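Local atomic coordinates of piwi domain-containing protein (Vanderwaltozyma polyspora, PDB entry 5THE), a protein that is a budding-yeast Argonaute that probably binds a guide RNA and takes part in cleaving matching target RNA, represented here by its C-terminal lobe. Residues M95-D100 and K122-I126; T185-L191 and L214-W220. All coordinates share one frame; numbering follows the deposited sequence.

Contact 1. Residues M95-D100 and K122-I126; sequences MESELD and KPILI
Asp100 and Pro123 mark the closest backbone approach, with CA atoms 7.3 Å apart, where the first turns of helix 95-111 pass the chain leading into strand 124-127. Lys122 makes the polar part of the contact. Its chain bends once, at chi2 (67°), and is otherwise extended, which carries NZ across to the helix. There it forms salt bridges with Glu96 and Asp100, two acids one helical turn apart. Lys122 NZ lies 3.1 Å from Glu96 OE2 and meets the lone pair that points away from the other carboxylate oxygen. The second bridge, to Asp100 OD2, is modelled very short, and its exact length is doubtful. Both acids cross the lysine at about a right angle. Asp100 OD1 rests against the proline ring, 3.2 Å from Pro123 CD. The first turns of the helix meet the chain entering strand 124-127, which pairs with strand 77-85 in the parallel sheet of the MID domain, the Rossmann-like part of the lobe. Behind the charges the contact is apolar. The Leu99 and Pro123 side chains run past each other in opposite directions, with Leu99 CD2 3.5 Å from Pro123 CB. Met95 CE reaches Leu125 CD1 more loosely, at 4.3 Å. Phe83 of strand 77-85 touches both of these side chains. Leu99 also packs on Phe223.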
ATOM      1  N   MET A  95      25.674 -22.026  -8.368  1.00 36.60           N
ATOM      2  CA  MET A  95      24.382 -21.420  -8.057  1.00 39.91           C
ATOM      3  C   MET A  95      23.435 -22.428  -7.428  1.00 39.81           C
ATOM      4  O   MET A  95      22.676 -22.089  -6.511  1.00 35.45           O
ATOM      5  CB  MET A  95      23.758 -20.825  -9.323  1.00 35.35           C
ATOM      6  CG  MET A  95      22.419 -20.116  -9.101  1.00 32.02           C
ATOM      7  SD  MET A  95      21.020 -21.263  -9.045  1.00 36.65           S
ATOM      8  CE  MET A  95      20.808 -21.655 -10.783  1.00 33.49           C
ATOM      9  N   GLU A  96      23.443 -23.663  -7.933  1.00 45.75           N
ATOM     10  CA  GLU A  96      22.460 -24.646  -7.498  1.00 41.66           C
ATOM     11  C   GLU A  96      22.526 -24.857  -5.990  1.00 36.65           C
ATOM     12  O   GLU A  96      21.509 -24.750  -5.296  1.00 27.54           O
ATOM     13  CB  GLU A  96      22.676 -25.961  -8.238  1.00 44.45           C
ATOM     14  CG  GLU A  96      21.717 -27.052  -7.803  1.00 57.54           C
ATOM     15  CD  GLU A  96      22.128 -28.422  -8.304  1.00 67.16           C
ATOM     16  OE1 GLU A  96      22.775 -28.502  -9.373  1.00 69.10           O
ATOM     17  OE2 GLU A  96      21.803 -29.418  -7.621  1.00 70.87           O
ATOM     18  N   SER A  97      23.722 -25.135  -5.461  1.00 34.28           N
ATOM     19  CA  SER A  97      23.841 -25.354  -4.020  1.00 40.36           C
ATOM     20  C   SER A  97      23.777 -24.042  -3.248  1.00 26.91           C
ATOM     21  O   SER A  97      23.285 -24.013  -2.116  1.00 25.23           O
ATOM     22  CB  SER A  97      25.132 -26.117  -3.693  1.00 37.78           C
ATOM     23  OG  SER A  97      26.265 -25.434  -4.188  1.00 52.57           O
ATOM     24  N   GLU A  98      24.240 -22.944  -3.842  1.00 23.41           N
ATOM     25  CA  GLU A  98      24.078 -21.658  -3.179  1.00 28.28           C
ATOM     26  C   GLU A  98      22.605 -21.305  -3.018  1.00 24.86           C
ATOM     27  O   GLU A  98      22.197 -20.778  -1.977  1.00 28.21           O
ATOM     28  CB  GLU A  98      24.829 -20.570  -3.940  1.00 32.97           C
ATOM     29  CG  GLU A  98      26.290 -20.457  -3.514  1.00 37.54           C
ATOM     30  CD  GLU A  98      27.076 -19.434  -4.321  1.00 50.14           C
ATOM     31  OE1 GLU A  98      26.466 -18.692  -5.120  1.00 50.15           O
ATOM     32  OE2 GLU A  98      28.313 -19.380  -4.154  1.00 59.74           O
ATOM     33  N   LEU A  99      21.786 -21.624  -4.017  1.00 28.17           N
ATOM     34  CA  LEU A  99      20.358 -21.361  -3.899  1.00 27.18           C
ATOM     35  C   LEU A  99      19.707 -22.280  -2.871  1.00 26.11           C
ATOM     36  O   LEU A  99      18.859 -21.834  -2.101  1.00 22.97           O
ATOM     37  CB  LEU A  99      19.682 -21.494  -5.263  1.00 25.26           C
ATOM     38  CG  LEU A  99      18.172 -21.259  -5.331  1.00 28.53           C
ATOM     39  CD1 LEU A  99      17.796 -19.912  -4.704  1.00 26.89           C
ATOM     40  CD2 LEU A  99      17.716 -21.333  -6.798  1.00 25.30           C
ATOM     41  N   ASP A 100      20.092 -23.563  -2.838  1.00 24.69           N
ATOM     42  CA  ASP A 100      19.616 -24.460  -1.784  1.00 26.98           C
ATOM     43  C   ASP A 100      19.952 -23.921  -0.402  1.00 28.26           C
ATOM     44  O   ASP A 100      19.112 -23.931   0.513  1.00 27.18           O
ATOM     45  CB  ASP A 100      20.230 -25.846  -1.958  1.00 34.66           C
ATOM     46  CG  ASP A 100      19.683 -26.562  -3.155  1.00 38.71           C
ATOM     47  OD1 ASP A 100      18.483 -26.365  -3.450  1.00 42.42           O
ATOM     48  OD2 ASP A 100      20.442 -27.308  -3.808  1.00 41.27           O
ATOM     49  N   LYS A 122      13.025 -29.150  -4.860  1.00 38.42           N
ATOM     50  CA  LYS A 122      14.247 -28.688  -5.504  1.00 34.94           C
ATOM     51  C   LYS A 122      13.974 -27.431  -6.335  1.00 37.11           C
ATOM     52  O   LYS A 122      12.957 -27.360  -7.038  1.00 35.69           O
ATOM     53  CB  LYS A 122      14.813 -29.791  -6.401  1.00 41.55           C
ATOM     54  CG  LYS A 122      16.174 -29.486  -6.996  1.00 47.50           C
ATOM     55  CD  LYS A 122      17.248 -29.435  -5.907  1.00 53.70           C
ATOM     56  CE  LYS A 122      18.621 -29.112  -6.499  1.00 57.39           C
ATOM     57  NZ  LYS A 122      19.685 -28.977  -5.460  1.00 55.26           N
ATOM     58  N   PRO A 123      14.852 -26.426  -6.280  1.00 33.65           N
ATOM     59  CA  PRO A 123      14.694 -25.252  -7.151  1.00 37.56           C
ATOM     60  C   PRO A 123      14.700 -25.622  -8.629  1.00 38.01           C
ATOM     61  O   PRO A 123      15.406 -26.530  -9.071  1.00 36.75           O
ATOM     62  CB  PRO A 123      15.906 -24.382  -6.796  1.00 34.77           C
ATOM     63  CG  PRO A 123      16.197 -24.732  -5.374  1.00 33.82           C
ATOM     64  CD  PRO A 123      15.896 -26.219  -5.263  1.00 33.55           C
ATOM     65  N   ILE A 124      13.914 -24.882  -9.401  1.00 38.38           N
ATOM     66  CA  ILE A 124      13.728 -25.148 -10.822  1.00 33.53           C
ATOM     67  C   ILE A 124      14.367 -24.027 -11.622  1.00 31.82           C
ATOM     68  O   ILE A 124      14.131 -22.843 -11.349  1.00 31.55           O
ATOM     69  CB  ILE A 124      12.241 -25.287 -11.167  1.00 32.93           C
ATOM     70  CG1 ILE A 124      11.674 -26.524 -10.471  1.00 37.74           C
ATOM     71  CG2 ILE A 124      12.053 -25.313 -12.675  1.00 32.52           C
ATOM     72  CD1 ILE A 124      10.195 -26.641 -10.606  1.00 45.72           C
ATOM     73  N   LEU A 125      15.163 -24.400 -12.616  1.00 29.66           N
ATOM     74  CA  LEU A 125      15.852 -23.454 -13.477  1.00 31.58           C
ATOM     75  C   LEU A 125      15.053 -23.258 -14.757  1.00 31.21           C
ATOM     76  O   LEU A 125      14.684 -24.232 -15.421  1.00 38.26           O
ATOM     77  CB  LEU A 125      17.268 -23.945 -13.797  1.00 28.71           C
ATOM     78  CG  LEU A 125      18.059 -23.089 -14.793  1.00 33.79           C
ATOM     79  CD1 LEU A 125      18.290 -21.700 -14.238  1.00 31.07           C
ATOM     80  CD2 LEU A 125      19.405 -23.735 -15.143  1.00 30.66           C
ATOM     81  N   ILE A 126      14.778 -22.004 -15.096  1.00 28.41           N
ATOM     82  CA  ILE A 126      14.085 -21.658 -16.334  1.00 28.57           C
ATOM     83  C   ILE A 126      14.985 -20.752 -17.165  1.00 30.41           C
ATOM     84  O   ILE A 126      15.323 -19.636 -16.743  1.00 29.61           O
ATOM     85  CB  ILE A 126      12.729 -20.992 -16.058  1.00 30.53           C
ATOM     86  CG1 ILE A 126      11.778 -22.018 -15.435  1.00 31.61           C
ATOM     87  CG2 ILE A 126      12.169 -20.379 -17.333  1.00 23.11           C
ATOM     88  CD1 ILE A 126      10.327 -21.741 -15.667  1.00 38.73           C
TER

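Contact 2. Residues T185-L191 and L214-W220; sequences TYILYVL and LNSCVVW. With nucleotides of chain B.
Ile187 pairs with Asn215 and Leu191 with Val219 in parallel register, the two strand axes lying 4.6 Å apart at 23°. Backbone bonds pass back and forth, from Ile187 N to Leu214 O at one end and from Trp220 N to Leu191 O at the other. Tyr186 CG lies anti to the backbone N (chi1 -163°), which takes the ring across Leu214 and Asn215. One face of the ring is covered by the Leu214-Asn215 peptide, with Leu214 C over its centre. Leu214 CB packs 3.8 Å from Tyr186 CD2. At the ring edge the Tyr186 hydroxyl meets Ser216 OG in a hydrogen bond modelled so short that its length is doubtful. Leu188 CD1 fills the notch between Ser216 O and Val218 CB. The two Val190 methyls part: CG2 runs alongside Val218 CG1, while CG1 goes to Trp220 CB and CE3, 3.6 Å from the latter. The strands belong to a beta-alpha-beta unit of the MID domain, with helix 197-210 as the connection. On the face carrying Tyr189, Ile187 CG2 sits over the centre of that ring. Asn215 OD1 lies in the ring plane at the edge, its amide turned 67° from the ring. Asn215 OD1 is hydrogen-bonded to Lys204 NZ, and the Tyr189 hydroxyl to Thr207 OG1. Cys217 SG rests 3.8 Å from Tyr189 CB. The outer edge of strand 215-219 receives the RNA of chain B. Cys217 N donates to OP1 of U1 (2.7 Å), and Val219 N, at the N-cap of the next helix, to OP2 of A2 (3.0 Å). Leu191 CD1 comes 3.2 Å from O2 of the U1 base.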
ATOM      1  N   THR A 185       1.218 -23.978  -2.367  1.00 29.84           N
ATOM      2  CA  THR A 185       2.565 -23.692  -2.840  1.00 31.55           C
ATOM      3  C   THR A 185       2.730 -22.205  -3.127  1.00 31.00           C
ATOM      4  O   THR A 185       1.924 -21.599  -3.845  1.00 30.81           O
ATOM      5  CB  THR A 185       2.901 -24.526  -4.080  1.00 33.82           C
ATOM      6  OG1 THR A 185       3.106 -25.884  -3.681  1.00 35.43           O
ATOM      7  CG2 THR A 185       4.170 -24.022  -4.727  1.00 33.58           C
ATOM      8  N   TYR A 186       3.773 -21.628  -2.540  1.00 27.92           N
ATOM      9  CA  TYR A 186       4.166 -20.248  -2.760  1.00 27.09           C
ATOM     10  C   TYR A 186       5.375 -20.257  -3.672  1.00 27.03           C
ATOM     11  O   TYR A 186       6.334 -20.996  -3.420  1.00 24.16           O
ATOM     12  CB  TYR A 186       4.503 -19.559  -1.431  1.00 23.77           C
ATOM     13  CG  TYR A 186       4.525 -18.055  -1.531  1.00 27.09           C
ATOM     14  CD1 TYR A 186       5.596 -17.395  -2.130  1.00 23.97           C
ATOM     15  CD2 TYR A 186       3.464 -17.293  -1.047  1.00 28.68           C
ATOM     16  CE1 TYR A 186       5.617 -16.022  -2.239  1.00 26.21           C
ATOM     17  CE2 TYR A 186       3.472 -15.914  -1.147  1.00 28.84           C
ATOM     18  CZ  TYR A 186       4.552 -15.286  -1.746  1.00 31.39           C
ATOM     19  OH  TYR A 186       4.576 -13.925  -1.857  1.00 30.30           O
ATOM     20  N   ILE A 187       5.332 -19.464  -4.737  1.00 28.84           N
ATOM     21  CA  ILE A 187       6.425 -19.429  -5.696  1.00 20.98           C
ATOM     22  C   ILE A 187       7.391 -18.311  -5.334  1.00 23.98           C
ATOM     23  O   ILE A 187       6.978 -17.169  -5.123  1.00 28.46           O
ATOM     24  CB  ILE A 187       5.907 -19.235  -7.125  1.00 21.71           C
ATOM     25  CG1 ILE A 187       5.140 -20.463  -7.589  1.00 21.45           C
ATOM     26  CG2 ILE A 187       7.086 -18.958  -8.061  1.00 23.88           C
ATOM     27  CD1 ILE A 187       4.287 -20.162  -8.774  1.00 30.61           C
ATOM     28  N   LEU A 188       8.679 -18.628  -5.310  1.00 21.36           N
ATOM     29  CA  LEU A 188       9.732 -17.622  -5.175  1.00 22.99           C
ATOM     30  C   LEU A 188      10.497 -17.556  -6.492  1.00 23.20           C
ATOM     31  O   LEU A 188      11.263 -18.464  -6.823  1.00 26.60           O
ATOM     32  CB  LEU A 188      10.658 -17.947  -4.006  1.00 25.49           C
ATOM     33  CG  LEU A 188      11.843 -16.998  -3.835  1.00 29.78           C
ATOM     34  CD1 LEU A 188      11.363 -15.550  -3.635  1.00 28.72           C
ATOM     35  CD2 LEU A 188      12.730 -17.465  -2.678  1.00 31.89           C
ATOM     36  N   TYR A 189      10.265 -16.504  -7.262  1.00 21.35           N
ATOM     37  CA  TYR A 189      11.055 -16.284  -8.462  1.00 22.43           C
ATOM     38  C   TYR A 189      12.391 -15.667  -8.056  1.00 26.60           C
ATOM     39  O   TYR A 189      12.423 -14.612  -7.409  1.00 26.12           O
ATOM     40  CB  TYR A 189      10.310 -15.376  -9.434  1.00 21.04           C
ATOM     41  CG  TYR A 189       9.115 -16.015 -10.094  1.00 19.77           C
ATOM     42  CD1 TYR A 189       9.261 -17.153 -10.886  1.00 16.40           C
ATOM     43  CD2 TYR A 189       7.843 -15.452  -9.974  1.00 20.17           C
ATOM     44  CE1 TYR A 189       8.174 -17.730 -11.507  1.00 19.68           C
ATOM     45  CE2 TYR A 189       6.743 -16.033 -10.594  1.00 23.17           C
ATOM     46  CZ  TYR A 189       6.917 -17.173 -11.361  1.00 23.50           C
ATOM     47  OH  TYR A 189       5.836 -17.762 -11.985  1.00 26.51           O
ATOM     48  N   VAL A 190      13.486 -16.330  -8.414  1.00 25.97           N
ATOM     49  CA  VAL A 190      14.834 -15.850  -8.120  1.00 27.59           C
ATOM     50  C   VAL A 190      15.421 -15.352  -9.433  1.00 26.03           C
ATOM     51  O   VAL A 190      15.728 -16.151 -10.328  1.00 26.22           O
ATOM     52  CB  VAL A 190      15.704 -16.946  -7.495  1.00 24.51           C
ATOM     53  CG1 VAL A 190      17.110 -16.433  -7.212  1.00 23.93           C
ATOM     54  CG2 VAL A 190      15.051 -17.456  -6.196  1.00 24.09           C
ATOM     55  N   LEU A 191      15.573 -14.036  -9.557  1.00 19.52           N
ATOM     56  CA  LEU A 191      15.976 -13.433 -10.829  1.00 26.57           C
ATOM     57  C   LEU A 191      17.490 -13.367 -10.923  1.00 25.01           C
ATOM     58  O   LEU A 191      18.145 -12.808 -10.039  1.00 30.67           O
ATOM     59  CB  LEU A 191      15.394 -12.028 -10.984  1.00 23.82           C
ATOM     60  CG  LEU A 191      13.916 -11.910 -10.637  1.00 30.84           C
ATOM     61  CD1 LEU A 191      13.475 -10.469 -10.745  1.00 28.02           C
ATOM     62  CD2 LEU A 191      13.076 -12.805 -11.536  1.00 35.64           C
ATOM     63  N   LEU A 214       0.154 -17.342  -5.936  1.00 25.12           N
ATOM     64  CA  LEU A 214       0.942 -16.507  -5.037  1.00 27.40           C
ATOM     65  C   LEU A 214       2.421 -16.605  -5.393  1.00 27.31           C
ATOM     66  O   LEU A 214       2.953 -17.699  -5.586  1.00 28.39           O
ATOM     67  CB  LEU A 214       0.721 -16.943  -3.586  1.00 24.43           C
ATOM     68  CG  LEU A 214      -0.682 -16.764  -3.006  1.00 28.38           C
ATOM     69  CD1 LEU A 214      -0.627 -17.049  -1.513  1.00 29.05           C
ATOM     70  CD2 LEU A 214      -1.229 -15.345  -3.270  1.00 22.71           C
ATOM     71  N   ASN A 215       3.094 -15.460  -5.461  1.00 26.23           N
ATOM     72  CA  ASN A 215       4.498 -15.474  -5.829  1.00 24.72           C
ATOM     73  C   ASN A 215       5.153 -14.185  -5.367  1.00 26.64           C
ATOM     74  O   ASN A 215       4.511 -13.136  -5.305  1.00 23.78           O
ATOM     75  CB  ASN A 215       4.684 -15.632  -7.352  1.00 19.76           C
ATOM     76  CG  ASN A 215       4.239 -14.394  -8.126  1.00 22.91           C
ATOM     77  OD1 ASN A 215       5.070 -13.600  -8.586  1.00 25.26           O
ATOM     78  ND2 ASN A 215       2.922 -14.210  -8.253  1.00 20.20           N
ATOM     79  N   SER A 216       6.448 -14.273  -5.085  1.00 19.60           N
ATOM     80  CA  SER A 216       7.296 -13.112  -4.885  1.00 21.69           C
ATOM     81  C   SER A 216       8.552 -13.273  -5.730  1.00 23.34           C
ATOM     82  O   SER A 216       9.007 -14.390  -5.998  1.00 26.80           O
ATOM     83  CB  SER A 216       7.699 -12.929  -3.402  1.00 19.24           C
ATOM     84  OG  SER A 216       6.561 -12.843  -2.559  1.00 26.87           O
ATOM     85  N   CYS A 217       9.108 -12.147  -6.139  1.00 23.51           N
ATOM     86  CA  CYS A 217      10.391 -12.123  -6.813  1.00 24.05           C
ATOM     87  C   CYS A 217      11.486 -11.659  -5.872  1.00 24.14           C
ATOM     88  O   CYS A 217      11.272 -10.859  -4.960  1.00 23.70           O
ATOM     89  CB  CYS A 217      10.368 -11.197  -8.025  1.00 26.73           C
ATOM     90  SG  CYS A 217       9.250 -11.775  -9.264  1.00 28.31           S
ATOM     91  N   VAL A 218      12.687 -12.105  -6.174  1.00 23.35           N
ATOM     92  CA  VAL A 218      13.851 -11.771  -5.382  1.00 21.65           C
ATOM     93  C   VAL A 218      15.014 -11.683  -6.365  1.00 27.77           C
ATOM     94  O   VAL A 218      15.118 -12.517  -7.269  1.00 24.96           O
ATOM     95  CB  VAL A 218      13.978 -12.861  -4.293  1.00 30.80           C
ATOM     96  CG1 VAL A 218      14.992 -13.934  -4.609  1.00 29.43           C
ATOM     97  CG2 VAL A 218      14.025 -12.296  -2.914  1.00 31.13           C
ATOM     98  N   VAL A 219      15.817 -10.616  -6.284  1.00 28.40           N
ATOM     99  CA  VAL A 219      17.017 -10.521  -7.113  1.00 25.63           C
ATOM    100  C   VAL A 219      18.096 -11.378  -6.469  1.00 21.85           C
ATOM    101  O   VAL A 219      18.395 -11.230  -5.274  1.00 20.89           O
ATOM    102  CB  VAL A 219      17.476  -9.056  -7.280  1.00 23.28           C
ATOM    103  CG1 VAL A 219      18.783  -8.968  -8.086  1.00 22.89           C
ATOM    104  CG2 VAL A 219      16.401  -8.243  -7.973  1.00 26.53           C
ATOM    105  N   TRP A 220      18.659 -12.291  -7.260  1.00 23.89           N
ATOM    106  CA  TRP A 220      19.587 -13.292  -6.746  1.00 23.78           C
ATOM    107  C   TRP A 220      20.797 -12.665  -6.061  1.00 24.86           C
ATOM    108  O   TRP A 220      21.234 -13.145  -5.009  1.00 22.80           O
ATOM    109  CB  TRP A 220      20.040 -14.200  -7.895  1.00 24.26           C
ATOM    110  CG  TRP A 220      21.065 -15.246  -7.532  1.00 25.89           C
ATOM    111  CD1 TRP A 220      22.212 -15.526  -8.217  1.00 30.87           C
ATOM    112  CD2 TRP A 220      21.047 -16.141  -6.401  1.00 26.74           C
ATOM    113  NE1 TRP A 220      22.898 -16.543  -7.604  1.00 31.08           N
ATOM    114  CE2 TRP A 220      22.208 -16.941  -6.488  1.00 30.50           C
ATOM    115  CE3 TRP A 220      20.165 -16.351  -5.337  1.00 28.29           C
ATOM    116  CZ2 TRP A 220      22.511 -17.934  -5.549  1.00 22.33           C
ATOM    117  CZ3 TRP A 220      20.475 -17.336  -4.393  1.00 27.84           C
ATOM    118  CH2 TRP A 220      21.636 -18.118  -4.514  1.00 24.48           C
TER
ATOM    119  OP3   U B   1       6.829  -7.709  -6.251  1.00 28.67           O
ATOM    120  P     U B   1       7.747  -8.729  -5.708  1.00 26.12           P
ATOM    121  OP1   U B   1       7.307 -10.076  -6.147  1.00 27.64           O
ATOM    122  OP2   U B   1       7.924  -8.508  -4.264  1.00 26.89           O
ATOM    123  O5'   U B   1       9.149  -8.519  -6.402  1.00 24.30           O
ATOM    124  C5'   U B   1      10.067  -7.539  -5.938  1.00 20.42           C
ATOM    125  C4'   U B   1      11.437  -7.872  -6.446  1.00 24.69           C
ATOM    126  O4'   U B   1      11.444  -7.803  -7.903  1.00 21.82           O
ATOM    127  C3'   U B   1      12.560  -6.968  -5.958  1.00 24.45           C
ATOM    128  O3'   U B   1      13.701  -7.774  -5.660  1.00 24.54           O
ATOM    129  C2'   U B   1      12.838  -6.065  -7.162  1.00 22.96           C
ATOM    130  O2'   U B   1      14.156  -5.567  -7.233  1.00 25.30           O
ATOM    131  C1'   U B   1      12.521  -6.992  -8.338  1.00 22.35           C
ATOM    132  N1    U B   1      12.102  -6.267  -9.555  1.00 24.87           N
ATOM    133  C2    U B   1      12.820  -6.470 -10.707  1.00 30.37           C
ATOM    134  O2    U B   1      13.753  -7.243 -10.744  1.00 31.46           O
ATOM    135  N3    U B   1      12.404  -5.759 -11.810  1.00 32.54           N
ATOM    136  C4    U B   1      11.342  -4.874 -11.860  1.00 36.28           C
ATOM    137  O4    U B   1      11.070  -4.310 -12.924  1.00 41.56           O
ATOM    138  C5    U B   1      10.649  -4.701 -10.620  1.00 28.72           C
ATOM    139  C6    U B   1      11.049  -5.381  -9.538  1.00 25.99           C
ATOM    140  P     A B   2      14.753  -7.294  -4.545  1.00 23.97           P
ATOM    141  OP1   A B   2      15.327  -6.014  -5.031  1.00 22.21           O
ATOM    142  OP2   A B   2      15.632  -8.466  -4.235  1.00 22.82           O
ATOM    143  O5'   A B   2      13.860  -6.977  -3.267  1.00 26.10           O
ATOM    144  C5'   A B   2      12.900  -7.922  -2.785  1.00 21.25           C
ATOM    145  C4'   A B   2      12.528  -7.629  -1.360  1.00 23.35           C
ATOM    146  O4'   A B   2      13.665  -7.890  -0.509  1.00 25.60           O
ATOM    147  C3'   A B   2      12.181  -6.185  -1.051  1.00 24.36           C
ATOM    148  O3'   A B   2      10.867  -5.864  -1.406  1.00 25.47           O
ATOM    149  C2'   A B   2      12.452  -6.094   0.443  1.00 22.95           C
ATOM    150  O2'   A B   2      11.424  -6.754   1.169  1.00 22.42           O
ATOM    151  C1'   A B   2      13.709  -6.945   0.546  1.00 25.10           C
ATOM    152  N9    A B   2      14.953  -6.171   0.365  1.00 23.09           N
ATOM    153  C8    A B   2      15.568  -5.869  -0.826  1.00 18.41           C
ATOM    154  N7    A B   2      16.687  -5.215  -0.699  1.00 27.37           N
ATOM    155  C5    A B   2      16.830  -5.105   0.681  1.00 32.83           C
ATOM    156  C6    A B   2      17.823  -4.511   1.454  1.00 46.01           C
ATOM    157  N6    A B   2      18.876  -3.918   0.890  1.00 47.84           N
ATOM    158  N1    A B   2      17.678  -4.550   2.807  1.00 50.28           N
ATOM    159  C2    A B   2      16.593  -5.163   3.313  1.00 48.70           C
ATOM    160  N3    A B   2      15.576  -5.764   2.676  1.00 31.22           N
ATOM    161  C4    A B   2      15.768  -5.685   1.355  1.00 22.37           C
TER
HETATM  162  O   HOH W   1       1.881 -20.218  -5.875  1.00 26.09           O

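Overall arrangement
Both contacts reach the same parallel sheet; their centres are 12 Å apart, and strand 77-85 runs between strand 124-127 and strand 185-191. Trp220 joins them directly. Its CH2 lies 3.5 Å from Leu99 CA, and its NE1 is 3.9 Å from Met95 CG. Leu99 CD1 also meets Val190 CG2 at 4.0 Å. Helix 95-111, one side of contact 1, thus also packs on contact 2. Only contact 2 touches the RNA, and it holds part of the site for the first two nucleotides, consistent with the guide 5'-end pocket of Argonaute MID domains. The nearest atom of contact 1 is about 12 Å from the nucleic acid.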